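432aa long hypothetical deoxyribodipyrimidine photolyase (Sulfolobus tokodaii, PDB 2E0I) probably repairs ultraviolet-damaged DNA as a light-driven, FAD-dependent photolyase that splits cyclobutane pyrimidine dimers. Local coordinates at residues E181-F185 and M300-Y306. Numbering follows the deposited sequence.
Sequences ESPLF and MLNSTGY. With FAD (flavin-adenine dinucleotide), chain E.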
loop_
_atom_site.group_PDB
_atom_site.type_symbol
_atom_site.label_atom_id
_atom_site.label_comp_id
_atom_site.label_asym_id
_atom_site.label_seq_id
_atom_site.Cartn_x
_atom_site.Cartn_y
_atom_site.Cartn_z
ATOM N N GLU A 181 -2.485 -15.685 -6.576
ATOM C CA GLU A 181 -1.237 -15.157 -6.021
ATOM C C GLU A 181 -0.355 -14.417 -7.027
ATOM O O GLU A 181 -0.332 -14.745 -8.208
ATOM C CB GLU A 181 -0.425 -16.302 -5.401
ATOM C CG GLU A 181 -1.157 -17.067 -4.298
ATOM C CD GLU A 181 -0.267 -18.075 -3.575
ATOM O OE1 GLU A 181 0.856 -17.697 -3.156
ATOM O OE2 GLU A 181 -0.693 -19.243 -3.413
ATOM N N SER A 182 0.372 -13.412 -6.557
ATOM C CA SER A 182 1.277 -12.675 -7.427
ATOM C C SER A 182 2.473 -13.565 -7.719
ATOM O O SER A 182 3.070 -14.146 -6.810
ATOM C CB SER A 182 1.788 -11.401 -6.750
ATOM O OG SER A 182 2.850 -10.821 -7.498
ATOM N N PRO A 183 2.845 -13.684 -8.997
ATOM C CA PRO A 183 3.994 -14.527 -9.328
ATOM C C PRO A 183 5.274 -13.878 -8.822
ATOM O O PRO A 183 6.339 -14.495 -8.810
ATOM C CB PRO A 183 3.953 -14.568 -10.849
ATOM C CG PRO A 183 3.439 -13.204 -11.198
ATOM C CD PRO A 183 2.304 -13.034 -10.207
ATOM N N LEU A 184 5.154 -12.634 -8.381
ATOM C CA LEU A 184 6.303 -11.865 -7.942
ATOM C C LEU A 184 6.585 -11.811 -6.432
ATOM O O LEU A 184 7.660 -11.370 -6.015
ATOM C CB LEU A 184 6.148 -10.461 -8.520
ATOM C CG LEU A 184 7.251 -9.445 -8.334
ATOM C CD1 LEU A 184 8.578 -10.062 -8.751
ATOM C CD2 LEU A 184 6.915 -8.201 -9.154
ATOM N N PHE A 185 5.632 -12.251 -5.618
ATOM C CA PHE A 185 5.801 -12.236 -4.166
ATOM C C PHE A 185 5.289 -13.530 -3.580
ATOM O O PHE A 185 4.477 -14.222 -4.193
ATOM C CB PHE A 185 5.007 -11.092 -3.512
ATOM C CG PHE A 185 5.389 -9.728 -3.990
ATOM C CD1 PHE A 185 4.843 -9.217 -5.156
ATOM C CD2 PHE A 185 6.328 -8.974 -3.291
ATOM C CE1 PHE A 185 5.228 -7.973 -5.630
ATOM C CE2 PHE A 185 6.726 -7.725 -3.751
ATOM C CZ PHE A 185 6.176 -7.222 -4.923
ATOM N N MET A 300 1.859 -4.887 -16.655
ATOM C CA MET A 300 2.629 -5.513 -15.599
ATOM C C MET A 300 1.793 -5.516 -14.324
ATOM O O MET A 300 1.554 -6.567 -13.730
ATOM C CB MET A 300 3.935 -4.775 -15.339
ATOM C CG MET A 300 4.760 -5.486 -14.282
ATOM S SD MET A 300 6.307 -4.708 -13.817
ATOM C CE MET A 300 6.679 -5.679 -12.364
ATOM N N LEU A 301 1.345 -4.332 -13.912
ATOM C CA LEU A 301 0.530 -4.196 -12.714
ATOM C C LEU A 301 -0.605 -5.218 -12.708
ATOM O O LEU A 301 -0.839 -5.872 -11.699
ATOM C CB LEU A 301 -0.047 -2.773 -12.629
ATOM C CG LEU A 301 -1.277 -2.539 -11.732
ATOM C CD1 LEU A 301 -0.906 -2.769 -10.277
ATOM C CD2 LEU A 301 -1.814 -1.124 -11.933
ATOM N N ASN A 302 -1.300 -5.372 -13.832
ATOM C CA ASN A 302 -2.421 -6.307 -13.876
ATOM C C ASN A 302 -2.065 -7.761 -13.617
ATOM O O ASN A 302 -2.785 -8.474 -12.924
ATOM C CB ASN A 302 -3.177 -6.203 -15.208
ATOM C CG ASN A 302 -3.960 -4.898 -15.340
ATOM O OD1 ASN A 302 -4.655 -4.482 -14.413
ATOM N ND2 ASN A 302 -3.858 -4.252 -16.503
ATOM N N SER A 303 -0.950 -8.214 -14.156
ATOM C CA SER A 303 -0.592 -9.597 -13.965
ATOM C C SER A 303 0.305 -9.806 -12.777
ATOM O O SER A 303 0.436 -10.918 -12.291
ATOM C CB SER A 303 0.106 -10.121 -15.197
ATOM O OG SER A 303 1.363 -9.504 -15.289
ATOM N N THR A 304 0.916 -8.744 -12.289
ATOM C CA THR A 304 1.822 -8.890 -11.170
ATOM C C THR A 304 1.357 -8.230 -9.863
ATOM O O THR A 304 1.717 -8.678 -8.770
ATOM C CB THR A 304 3.192 -8.346 -11.567
ATOM O OG1 THR A 304 4.155 -8.773 -10.611
ATOM C CG2 THR A 304 3.183 -6.843 -11.585
ATOM N N GLY A 305 0.561 -7.169 -9.982
ATOM C CA GLY A 305 0.087 -6.453 -8.809
ATOM C C GLY A 305 1.147 -5.512 -8.257
ATOM O O GLY A 305 1.052 -5.035 -7.125
ATOM N N TYR A 306 2.157 -5.234 -9.076
ATOM C CA TYR A 306 3.255 -4.364 -8.683
ATOM C C TYR A 306 3.860 -3.614 -9.879
ATOM O O TYR A 306 3.813 -4.089 -11.004
ATOM C CB TYR A 306 4.351 -5.204 -8.001
ATOM C CG TYR A 306 5.627 -4.436 -7.735
ATOM C CD1 TYR A 306 5.829 -3.764 -6.525
ATOM C CD2 TYR A 306 6.592 -4.292 -8.735
ATOM C CE1 TYR A 306 6.957 -2.961 -6.321
ATOM C CE2 TYR A 306 7.718 -3.490 -8.545
ATOM C CZ TYR A 306 7.893 -2.825 -7.343
ATOM O OH TYR A 306 8.985 -1.996 -7.191
HETATM P PA FAD E . 11.474 1.231 -3.815
HETATM O O1A FAD E . 12.402 0.077 -3.801
HETATM O O2A FAD E . 11.804 2.581 -4.320
HETATM O O5B FAD E . 11.591 1.526 -2.236
HETATM C C5B FAD E . 11.346 2.824 -1.692
HETATM C C4B FAD E . 10.507 2.705 -0.418
HETATM O O4B FAD E . 10.227 3.996 0.149
HETATM C C3B FAD E . 9.160 2.061 -0.749
HETATM O O3B FAD E . 9.249 0.657 -0.492
HETATM C C2B FAD E . 8.274 2.694 0.321
HETATM O O2B FAD E . 8.544 2.095 1.590
HETATM C C1B FAD E . 8.802 4.129 0.293
HETATM N N9A FAD E . 8.263 4.894 -0.856
HETATM C C8A FAD E . 8.854 5.097 -2.032
HETATM N N7A FAD E . 8.105 5.911 -2.774
HETATM C C5A FAD E . 7.025 6.229 -2.067
HETATM C C6A FAD E . 5.903 7.019 -2.293
HETATM N N6A FAD E . 5.756 7.687 -3.432
HETATM N N1A FAD E . 4.966 7.108 -1.337
HETATM C C2A FAD E . 5.087 6.466 -0.187
HETATM N N3A FAD E . 6.143 5.712 0.063
HETATM C C4A FAD E . 7.119 5.574 -0.846
HETATM N N1 FAD E . 2.967 2.467 -2.069
HETATM C C2 FAD E . 2.304 1.553 -1.240
HETATM O O2 FAD E . 2.923 0.908 -0.396
HETATM N N3 FAD E . 0.932 1.327 -1.406
HETATM C C4 FAD E . 0.237 2.013 -2.409
HETATM O O4 FAD E . -0.978 1.859 -2.518
HETATM C C4X FAD E . 0.904 2.908 -3.240
HETATM N N5 FAD E . 0.213 3.518 -4.292
HETATM C C5X FAD E . 0.865 4.437 -5.125
HETATM C C6 FAD E . 0.152 5.044 -6.154
HETATM C C7 FAD E . 0.777 5.984 -6.966
HETATM C C7M FAD E . -0.039 6.659 -8.071
HETATM C C8 FAD E . 2.116 6.308 -6.751
HETATM C C8M FAD E . 2.823 7.359 -7.611
HETATM C C9 FAD E . 2.820 5.694 -5.720
HETATM C C9A FAD E . 2.202 4.759 -4.894
HETATM N N10 FAD E . 2.896 4.146 -3.835
HETATM C C10 FAD E . 2.267 3.146 -3.075
HETATM C "C1'" FAD E . 4.303 4.523 -3.543
HETATM C "C2'" FAD E . 5.419 3.733 -4.232
HETATM O "O2'" FAD E . 5.221 3.716 -5.648
HETATM C "C3'" FAD E . 5.541 2.303 -3.700
HETATM O "O3'" FAD E . 5.687 2.339 -2.278
HETATM C "C4'" FAD E . 6.758 1.590 -4.294
HETATM O "O4'" FAD E . 6.675 1.578 -5.722
HETATM C "C5'" FAD E . 6.855 0.151 -3.782
HETATM O "O5'" FAD E . 7.933 -0.550 -4.413
HETATM P P FAD E . 9.382 -0.668 -3.720
HETATM O O1P FAD E . 9.186 -1.131 -2.328
HETATM O O2P FAD E . 10.228 -1.487 -4.617
HETATM O O3P FAD E . 9.909 0.856 -3.697
#
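Ser182 meets Thr304 where a loop of the photolyase, folded as a type I turn from Ser182 to Phe185, settles on the C-terminal end of helix 292-304, next to the FAD pocket. A serine suits the first position of the turn because its one hydroxyl works twice. Ser182 OG, held trans to its own backbone nitrogen (chi1 169°), donates to Thr304 O at 2.7 Å, in the carbonyl plane on a lone pair, and accepts from Leu184 N, closing an ST turn. Pro183, its ring already locking phi for the turn, lays CD 3.5 Å from Ser303 O. Leu184 crosses the Thr304 side chain, its CB and CD2 against Thr304 OG1, and the same CD2 touches both Met300 CE (4.1 Å) and Tyr306 CD2 (3.9 Å), the three apolar groups meeting in one cluster. Phe185, buried against Phe53 of helix 48-66, presents its ring edge to Tyr306 CB, 3.7 Å from Phe185 CE1, while the two rings stand obliquely, planes at 59°. Between helix and tyrosine the chain bends at Gly305, whose positive phi favours glycine. A phenylalanine in place of Tyr306 would probably keep much of this apolar contact but leave the FAD phosphate without one donor, for Tyr306 OH hydrogen-bonds to FAD O2P at 2.9 Å.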